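Local structure of SidF, inhibitor of growth family, member 3 (Legionella pneumophila subsp. pneumophila, 4FYE) at residues A[395-398]-A[402-405]; A[419-424]-A[720-725]; A[15-20]-A[199-204]. The protein is a phosphoinositide phosphatase, probably removing the 3-phosphate from phosphatidylinositol 3,4,5-trisphosphate in membranes. The protein carries 1 engineered substitution. All coordinates share one frame; numbering follows the deposited sequence.

Contact 1: residues A[395-398]-A[402-405]; sequences TIQT and TEVE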
loop_
_atom_site.group_PDB
_atom_site.type_symbol
_atom_site.label_atom_id
_atom_site.label_comp_id
_atom_site.label_asym_id
_atom_site.label_seq_id
_atom_site.Cartn_x
_atom_site.Cartn_y
_atom_site.Cartn_z
ATOM N N THR A 395 -19.701 7.943 -2.330
ATOM C CA THR A 395 -20.399 7.496 -3.544
ATOM C C THR A 395 -19.967 6.066 -3.810
ATOM O O THR A 395 -18.801 5.781 -3.700
ATOM C CB THR A 395 -20.002 8.380 -4.754
ATOM O OG1 THR A 395 -20.649 9.636 -4.606
ATOM C CG2 THR A 395 -20.440 7.782 -6.053
ATOM N N ILE A 396 -20.898 5.177 -4.159
ATOM C CA ILE A 396 -20.563 3.805 -4.385
ATOM C C ILE A 396 -20.945 3.554 -5.817
ATOM O O ILE A 396 -22.107 3.757 -6.186
ATOM C CB ILE A 396 -21.389 2.870 -3.445
ATOM C CG1 ILE A 396 -20.976 3.066 -1.971
ATOM C CG2 ILE A 396 -21.343 1.395 -3.879
ATOM C CD1 ILE A 396 -19.756 2.319 -1.617
ATOM N N GLN A 397 -19.978 3.111 -6.610
ATOM C CA GLN A 397 -20.279 2.613 -7.966
ATOM C C GLN A 397 -21.079 1.307 -7.969
ATOM O O GLN A 397 -20.576 0.296 -7.475
ATOM C CB GLN A 397 -18.981 2.282 -8.673
ATOM C CG GLN A 397 -18.152 3.440 -9.104
ATOM C CD GLN A 397 -18.993 4.430 -9.845
ATOM O OE1 GLN A 397 -19.210 5.550 -9.354
ATOM N NE2 GLN A 397 -19.532 4.013 -11.007
ATOM N N THR A 398 -22.269 1.291 -8.571
ATOM C CA THR A 398 -23.094 0.070 -8.635
ATOM C C THR A 398 -22.922 -0.700 -9.940
ATOM O O THR A 398 -22.947 -1.919 -9.963
ATOM C CB THR A 398 -24.596 0.367 -8.450
ATOM O OG1 THR A 398 -25.056 1.140 -9.549
ATOM C CG2 THR A 398 -24.868 1.131 -7.153
ATOM N N THR A 402 -23.890 3.791 -13.215
ATOM C CA THR A 402 -24.814 3.971 -12.085
ATOM C C THR A 402 -24.049 4.053 -10.778
ATOM O O THR A 402 -23.108 3.307 -10.552
ATOM C CB THR A 402 -25.780 2.765 -11.917
ATOM O OG1 THR A 402 -25.019 1.543 -11.970
ATOM C CG2 THR A 402 -26.914 2.750 -12.975
ATOM N N GLU A 403 -24.515 4.902 -9.887
ATOM C CA GLU A 403 -23.893 4.990 -8.587
ATOM C C GLU A 403 -24.937 5.368 -7.545
ATOM O O GLU A 403 -26.020 5.800 -7.907
ATOM C CB GLU A 403 -22.779 6.019 -8.635
ATOM C CG GLU A 403 -23.326 7.394 -8.957
ATOM C CD GLU A 403 -22.262 8.427 -9.265
ATOM O OE1 GLU A 403 -22.574 9.616 -9.134
ATOM O OE2 GLU A 403 -21.135 8.083 -9.654
ATOM N N VAL A 404 -24.624 5.197 -6.260
ATOM C CA VAL A 404 -25.520 5.609 -5.167
ATOM C C VAL A 404 -24.743 6.321 -4.101
ATOM O O VAL A 404 -23.529 6.122 -3.979
ATOM C CB VAL A 404 -26.305 4.393 -4.578
ATOM C CG1 VAL A 404 -27.173 3.769 -5.686
ATOM C CG2 VAL A 404 -25.375 3.324 -3.995
ATOM N N GLU A 405 -25.421 7.130 -3.301
ATOM C CA GLU A 405 -24.731 7.893 -2.266
ATOM C C GLU A 405 -25.088 7.318 -0.898
ATOM O O GLU A 405 -26.233 6.984 -0.697
ATOM C CB GLU A 405 -25.154 9.373 -2.347
ATOM C CG GLU A 405 -24.345 10.213 -3.344
ATOM C CD GLU A 405 -24.178 11.671 -2.893
ATOM O OE1 GLU A 405 -23.028 12.069 -2.574
ATOM O OE2 GLU A 405 -25.188 12.426 -2.842
#
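The side chains of T398 and V404 cross at about a right angle, so that the T398 methyl CG2 lies 3.8 Å from CG1 of V404. T398 places OG1 between its backbone N and carbonyl carbon (chi1 66°), which leaves CG2 for V404 and aims the hydroxyl at T402. There the two OG1 atoms of T398 and T402 are modelled 2.5 Å apart, a hydrogen bond so short that its exact length is doubtful. Threonine suits both positions, being branched for a strand and polar for a turn. On the face bearing T395 and E403, the glutamate runs extended beyond CG and brings OE2 to 3.7 Å from CG2 of T395. Its other oxygen has a long, weak ion pair with K212. Beneath these side chains the antiparallel hairpin is held by I396 N to V404 O (2.8 Å), V404 N to I396 O (2.9 Å) and T398 N to T402 O (2.9 Å). I396 and V404 share the other face, where helix 335-349 covers both. The chemistry divides: branched hydrocarbon of I396, T398 and V404 meets helix 335-349; E403 and the exposed E405 and T402 lie opposite or at the turn.

Contact 2: residues A[419-424]-A[720-725]; sequences VNWFRQ and EIQDKA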
loop_
_atom_site.group_PDB
_atom_site.type_symbol
_atom_site.label_atom_id
_atom_site.label_comp_id
_atom_site.label_asym_id
_atom_site.label_seq_id
_atom_site.Cartn_x
_atom_site.Cartn_y
_atom_site.Cartn_z
ATOM N N VAL A 419 11.832 2.780 9.128
ATOM C CA VAL A 419 12.593 1.693 8.610
ATOM C C VAL A 419 13.983 2.134 8.048
ATOM O O VAL A 419 14.873 1.313 7.786
ATOM C CB VAL A 419 11.576 1.058 7.618
ATOM C CG1 VAL A 419 11.822 1.398 6.229
ATOM C CG2 VAL A 419 11.066 -0.326 7.985
ATOM N N ASN A 420 14.182 3.432 7.833
ATOM C CA ASN A 420 15.434 3.868 7.202
ATOM C C ASN A 420 16.521 4.024 8.287
ATOM O O ASN A 420 16.397 3.543 9.396
ATOM C CB ASN A 420 15.236 5.163 6.426
ATOM C CG ASN A 420 14.963 6.332 7.367
ATOM O OD1 ASN A 420 14.637 7.455 6.941
ATOM N ND2 ASN A 420 15.094 6.078 8.656
ATOM N N TRP A 421 17.633 4.647 7.944
ATOM C CA TRP A 421 18.777 4.659 8.837
ATOM C C TRP A 421 18.474 5.497 10.070
ATOM O O TRP A 421 19.119 5.388 11.099
ATOM C CB TRP A 421 19.971 5.148 8.073
ATOM C CG TRP A 421 21.285 5.067 8.840
ATOM C CD1 TRP A 421 22.136 3.968 9.003
ATOM C CD2 TRP A 421 21.912 6.130 9.620
ATOM N NE1 TRP A 421 23.212 4.277 9.803
ATOM C CE2 TRP A 421 23.158 5.572 10.159
ATOM C CE3 TRP A 421 21.596 7.457 9.883
ATOM C CZ2 TRP A 421 24.018 6.329 10.949
ATOM C CZ3 TRP A 421 22.483 8.216 10.677
ATOM C CH2 TRP A 421 23.653 7.658 11.193
ATOM N N PHE A 422 17.476 6.360 9.999
ATOM C CA PHE A 422 17.152 7.211 11.110
ATOM C C PHE A 422 16.106 6.643 12.037
ATOM O O PHE A 422 15.761 7.296 12.971
ATOM C CB PHE A 422 16.833 8.652 10.654
ATOM C CG PHE A 422 17.933 9.289 9.764
ATOM C CD1 PHE A 422 18.968 10.033 10.331
ATOM C CD2 PHE A 422 17.899 9.176 8.355
ATOM C CE1 PHE A 422 19.973 10.621 9.523
ATOM C CE2 PHE A 422 18.873 9.766 7.550
ATOM C CZ PHE A 422 19.921 10.474 8.127
ATOM N N ARG A 423 15.686 5.391 11.844
ATOM C CA ARG A 423 14.495 4.842 12.523
ATOM C C ARG A 423 14.556 4.899 14.060
ATOM O O ARG A 423 13.529 4.978 14.727
ATOM C CB ARG A 423 14.186 3.383 12.017
ATOM C CG ARG A 423 14.991 2.272 12.732
ATOM C CD ARG A 423 14.976 0.909 12.032
ATOM N NE ARG A 423 16.039 1.145 11.136
ATOM C CZ ARG A 423 17.260 0.647 11.152
ATOM N NH1 ARG A 423 17.704 -0.370 11.941
ATOM N NH2 ARG A 423 18.002 1.187 10.232
ATOM N N GLN A 424 15.753 4.845 14.635
ATOM C CA GLN A 424 15.883 4.811 16.108
ATOM C C GLN A 424 17.286 5.144 16.481
ATOM O O GLN A 424 18.119 4.284 16.727
ATOM C CB GLN A 424 15.501 3.474 16.738
ATOM C CG GLN A 424 15.314 3.567 18.298
ATOM C CD GLN A 424 13.971 4.230 18.672
ATOM O OE1 GLN A 424 13.262 4.690 17.796
ATOM N NE2 GLN A 424 13.632 4.280 19.955
ATOM N N GLU A 720 17.260 1.836 0.885
ATOM C CA GLU A 720 18.597 1.393 1.286
ATOM C C GLU A 720 18.511 0.292 2.285
ATOM O O GLU A 720 18.123 0.518 3.439
ATOM C CB GLU A 720 19.376 2.519 1.866
ATOM C CG GLU A 720 19.773 3.511 0.804
ATOM C CD GLU A 720 20.338 4.784 1.404
ATOM O OE1 GLU A 720 19.791 5.865 1.070
ATOM O OE2 GLU A 720 21.300 4.691 2.221
ATOM N N ILE A 721 18.886 -0.913 1.861
ATOM C CA ILE A 721 18.807 -2.039 2.755
ATOM C C ILE A 721 19.675 -1.748 3.999
ATOM O O ILE A 721 20.768 -1.222 3.850
ATOM C CB ILE A 721 19.164 -3.354 2.045
ATOM C CG1 ILE A 721 18.081 -3.663 0.983
ATOM C CG2 ILE A 721 19.234 -4.479 3.050
ATOM C CD1 ILE A 721 18.526 -4.645 -0.121
ATOM N N GLN A 722 19.154 -2.052 5.198
ATOM C CA GLN A 722 19.824 -1.748 6.454
ATOM C C GLN A 722 20.561 -2.928 6.974
ATOM O O GLN A 722 21.608 -2.759 7.548
ATOM C CB GLN A 722 18.834 -1.324 7.545
ATOM C CG GLN A 722 18.261 0.077 7.296
ATOM C CD GLN A 722 19.320 1.127 7.082
ATOM O OE1 GLN A 722 19.518 1.583 5.968
ATOM N NE2 GLN A 722 20.012 1.509 8.142
ATOM N N ASP A 723 19.957 -4.110 6.854
ATOM C CA ASP A 723 20.608 -5.370 7.150
ATOM C C ASP A 723 20.392 -6.427 6.001
ATOM O O ASP A 723 19.238 -6.819 5.686
ATOM C CB ASP A 723 20.100 -5.882 8.491
ATOM C CG ASP A 723 20.644 -7.244 8.820
ATOM O OD1 ASP A 723 21.249 -7.870 7.901
ATOM O OD2 ASP A 723 20.442 -7.720 9.958
ATOM N N LYS A 724 21.494 -6.877 5.378
ATOM C CA LYS A 724 21.408 -7.471 4.025
ATOM C C LYS A 724 20.700 -8.852 4.140
ATOM O O LYS A 724 20.103 -9.360 3.212
ATOM C CB LYS A 724 22.771 -7.597 3.346
ATOM C CG LYS A 724 23.671 -8.541 4.103
ATOM C CD LYS A 724 24.965 -8.844 3.367
ATOM C CE LYS A 724 25.628 -10.048 4.063
ATOM N NZ LYS A 724 26.963 -10.497 3.580
ATOM N N ALA A 725 20.712 -9.421 5.332
ATOM C CA ALA A 725 20.103 -10.704 5.530
ATOM C C ALA A 725 18.565 -10.665 5.529
ATOM O O ALA A 725 17.924 -11.734 5.451
ATOM C CB ALA A 725 20.655 -11.276 6.809
#
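Q722 and R423 meet because both chains bend: Q722 turns at chi2 (-53°), R423 at chi3 (85°), and the two slide past each other in opposite directions. The arginine closes a type I beta turn, N420 to R423, in the loop that follows strand 402-416, and the contact joins this turn to the loop ahead of helix 733-741. Within the turn N420 O is the common acceptor. It takes the backbone N of R423 at 3.1 Å, and it is gripped side-on by the guanidinium, with R423 NE and R423 NH2 each 3.0 Å from it. That carbonyl oxygen lies close to the guanidinium plane, although NH2 approaches from above the carbonyl plane. NH1 bonds H619 O, so the planar guanidinium is fixed in its rotation; arginine, with several N-H groups in one plane, is well fitted to such a task. Q722 then lays its chain along this anchored group, CG 3.1 Å from R423 NH2 and 3.6 Å from V419 O. Its amide reaches the edge of the W421 indole at 74° to the ring plane, a place for a long, flexible polar residue at the surface. W421 in turn sets CE3 over one face of F422. V419 and N420 rest on R652 at the start of helix 652-668. Beyond Q722 the chain folds into an Asx turn, in which D723 OD1 receives A725 N at 3.0 Å, from above the carboxylate plane.

Contact 3: residues A[15-20]-A[199-204]; sequences HLLSDL and EQFIMY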
loop_
_atom_site.group_PDB
_atom_site.type_symbol
_atom_site.label_atom_id
_atom_site.label_comp_id
_atom_site.label_asym_id
_atom_site.label_seq_id
_atom_site.Cartn_x
_atom_site.Cartn_y
_atom_site.Cartn_z
ATOM N N HIS A 15 -10.795 -13.700 -14.170
ATOM C CA HIS A 15 -10.686 -13.310 -15.580
ATOM C C HIS A 15 -9.297 -12.831 -15.936
ATOM O O HIS A 15 -8.801 -13.109 -16.990
ATOM C CB HIS A 15 -11.729 -12.276 -15.922
ATOM C CG HIS A 15 -13.083 -12.860 -16.133
ATOM N ND1 HIS A 15 -13.563 -13.153 -17.368
ATOM C CD2 HIS A 15 -14.043 -13.278 -15.220
ATOM C CE1 HIS A 15 -14.786 -13.695 -17.246
ATOM N NE2 HIS A 15 -15.077 -13.777 -15.926
ATOM N N LEU A 16 -8.651 -12.136 -15.002
ATOM C CA LEU A 16 -7.361 -11.525 -15.232
ATOM C C LEU A 16 -6.290 -12.550 -15.476
ATOM O O LEU A 16 -5.325 -12.257 -16.128
ATOM C CB LEU A 16 -6.957 -10.654 -14.036
ATOM C CG LEU A 16 -7.571 -9.270 -14.083
ATOM C CD1 LEU A 16 -7.409 -8.455 -12.759
ATOM C CD2 LEU A 16 -6.980 -8.545 -15.270
ATOM N N LEU A 17 -6.449 -13.737 -14.924
ATOM C CA LEU A 17 -5.440 -14.761 -15.027
ATOM C C LEU A 17 -5.688 -15.694 -16.192
ATOM O O LEU A 17 -4.987 -16.660 -16.351
ATOM C CB LEU A 17 -5.370 -15.553 -13.719
ATOM C CG LEU A 17 -4.802 -14.625 -12.648
ATOM C CD1 LEU A 17 -5.025 -15.190 -11.255
ATOM C CD2 LEU A 17 -3.350 -14.342 -12.936
ATOM N N SER A 18 -6.687 -15.417 -17.012
ATOM C CA SER A 18 -7.048 -16.355 -18.083
ATOM C C SER A 18 -6.406 -15.909 -19.410
ATOM O O SER A 18 -5.439 -15.118 -19.407
ATOM C CB SER A 18 -8.583 -16.458 -18.221
ATOM O OG SER A 18 -9.125 -15.209 -18.638
ATOM N N ASP A 19 -6.948 -16.400 -20.530
ATOM C CA ASP A 19 -6.342 -16.142 -21.812
ATOM C C ASP A 19 -6.698 -14.769 -22.299
ATOM O O ASP A 19 -7.837 -14.544 -22.672
ATOM C CB ASP A 19 -6.732 -17.203 -22.846
ATOM C CG ASP A 19 -5.524 -18.020 -23.311
ATOM O OD1 ASP A 19 -4.543 -18.118 -22.540
ATOM O OD2 ASP A 19 -5.535 -18.557 -24.442
ATOM N N LEU A 20 -5.730 -13.854 -22.314
ATOM C CA LEU A 20 -6.041 -12.468 -22.694
ATOM C C LEU A 20 -5.576 -12.066 -24.076
ATOM O O LEU A 20 -4.648 -12.697 -24.642
ATOM C CB LEU A 20 -5.461 -11.487 -21.674
ATOM C CG LEU A 20 -5.855 -11.739 -20.212
ATOM C CD1 LEU A 20 -4.828 -11.047 -19.319
ATOM C CD2 LEU A 20 -7.260 -11.236 -19.888
ATOM N N GLU A 199 -0.250 -22.676 -9.516
ATOM C CA GLU A 199 0.747 -21.596 -9.512
ATOM C C GLU A 199 0.275 -20.415 -8.696
ATOM O O GLU A 199 -0.934 -20.215 -8.520
ATOM C CB GLU A 199 1.121 -21.143 -10.927
ATOM C CG GLU A 199 0.011 -20.446 -11.718
ATOM C CD GLU A 199 0.543 -19.780 -13.000
ATOM O OE1 GLU A 199 -0.218 -19.079 -13.710
ATOM O OE2 GLU A 199 1.748 -19.935 -13.304
ATOM N N GLN A 200 1.224 -19.617 -8.227
ATOM C CA GLN A 200 0.860 -18.475 -7.459
ATOM C C GLN A 200 0.874 -17.173 -8.293
ATOM O O GLN A 200 1.369 -17.153 -9.437
ATOM C CB GLN A 200 1.794 -18.399 -6.252
ATOM C CG GLN A 200 1.457 -19.338 -5.085
ATOM C CD GLN A 200 1.518 -20.822 -5.450
ATOM O OE1 GLN A 200 0.528 -21.539 -5.216
ATOM N NE2 GLN A 200 2.674 -21.307 -6.001
ATOM N N PHE A 201 0.339 -16.081 -7.729
ATOM C CA PHE A 201 0.370 -14.762 -8.413
ATOM C C PHE A 201 0.288 -13.636 -7.394
ATOM O O PHE A 201 -0.201 -13.832 -6.263
ATOM C CB PHE A 201 -0.788 -14.586 -9.365
ATOM C CG PHE A 201 -2.111 -14.729 -8.705
ATOM C CD1 PHE A 201 -2.729 -15.961 -8.646
ATOM C CD2 PHE A 201 -2.769 -13.618 -8.175
ATOM C CE1 PHE A 201 -3.983 -16.100 -8.016
ATOM C CE2 PHE A 201 -3.998 -13.738 -7.542
ATOM C CZ PHE A 201 -4.600 -14.974 -7.448
ATOM N N ILE A 202 0.737 -12.457 -7.828
ATOM C CA ILE A 202 0.527 -11.225 -7.128
ATOM C C ILE A 202 0.159 -10.171 -8.167
ATOM O O ILE A 202 0.811 -10.079 -9.203
ATOM C CB ILE A 202 1.822 -10.713 -6.462
ATOM C CG1 ILE A 202 2.459 -11.757 -5.569
ATOM C CG2 ILE A 202 1.509 -9.454 -5.624
ATOM C CD1 ILE A 202 3.921 -11.460 -5.355
ATOM N N MET A 203 -0.833 -9.335 -7.861
ATOM C CA MET A 203 -1.176 -8.272 -8.769
ATOM C C MET A 203 -1.454 -6.957 -8.050
ATOM O O MET A 203 -1.662 -6.954 -6.869
ATOM C CB MET A 203 -2.348 -8.673 -9.626
ATOM C CG MET A 203 -3.482 -9.323 -8.876
ATOM S SD MET A 203 -4.869 -9.533 -10.056
ATOM C CE MET A 203 -4.600 -11.137 -10.832
ATOM N N TYR A 204 -1.319 -5.850 -8.768
ATOM C CA TYR A 204 -1.576 -4.522 -8.323
ATOM C C TYR A 204 -2.614 -4.081 -9.313
ATOM O O TYR A 204 -2.373 -4.108 -10.559
ATOM C CB TYR A 204 -0.311 -3.606 -8.371
ATOM C CG TYR A 204 0.720 -3.769 -7.218
ATOM C CD1 TYR A 204 0.700 -4.843 -6.361
ATOM C CD2 TYR A 204 1.717 -2.849 -7.032
ATOM C CE1 TYR A 204 1.617 -4.975 -5.323
ATOM C CE2 TYR A 204 2.682 -2.988 -6.022
ATOM C CZ TYR A 204 2.629 -4.034 -5.164
ATOM O OH TYR A 204 3.592 -4.153 -4.165
#
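This is a buried, wholly apolar contact in which the C-terminal end of helix 9-16 and the residue after it lie against strand 199-206, an inner strand of the six-stranded mixed sheet. L17 and F201 form its centre: the leucine crosses the phenylalanine at about a right angle and sets CD1 over one face of the ring, 3.6 Å from the ring centroid and 15° off the normal, a CH-pi contact. A flat aromatic suits a methyl arriving from above. M203, two residues on and on the same face of the strand as F201, bends at chi3 (89°) and so carries its methyl back to the helix end. There M203 CE lies 3.9 Å from L17 CG and 4.0 Å from L16 CB, while M203 SD is 3.9 Å from L16 CD1. The flexible thioether can thus fit against two leucines at once. The helix end is finished by S18, whose OG and N both bond H15 O, and R188 links the elements by bonding L17 O and making a salt bridge with E199. I186 and V260 of other strands add to the apolar face. Helix-end leucines on one sheet face form a helix-on-sheet hydrophobic core of a mixed alpha-beta domain.

The three contacts are separate and none touches another. Contact 3 comes first along the chain, then contact 1, and contact 2 opens last. Contacts 1 and 2 lie on opposite sides of the chain's centre, their centres 43 Å apart, although strand 402-416 leads from the hairpin of contact 1 towards the turn of contact 2. Contact 3, in the other sheet, is nearer to both: its nearest atoms are about 15 Å from contact 1 and about 14 Å from contact 2. V419 and N420 of contact 2 pack on R652, at the start of helix 652-668, where a Cys-x5-Arg phosphate-binding loop, its cysteine apparently replaced by an engineered serine, probably ends; contact 2 would thus border the catalytic loop.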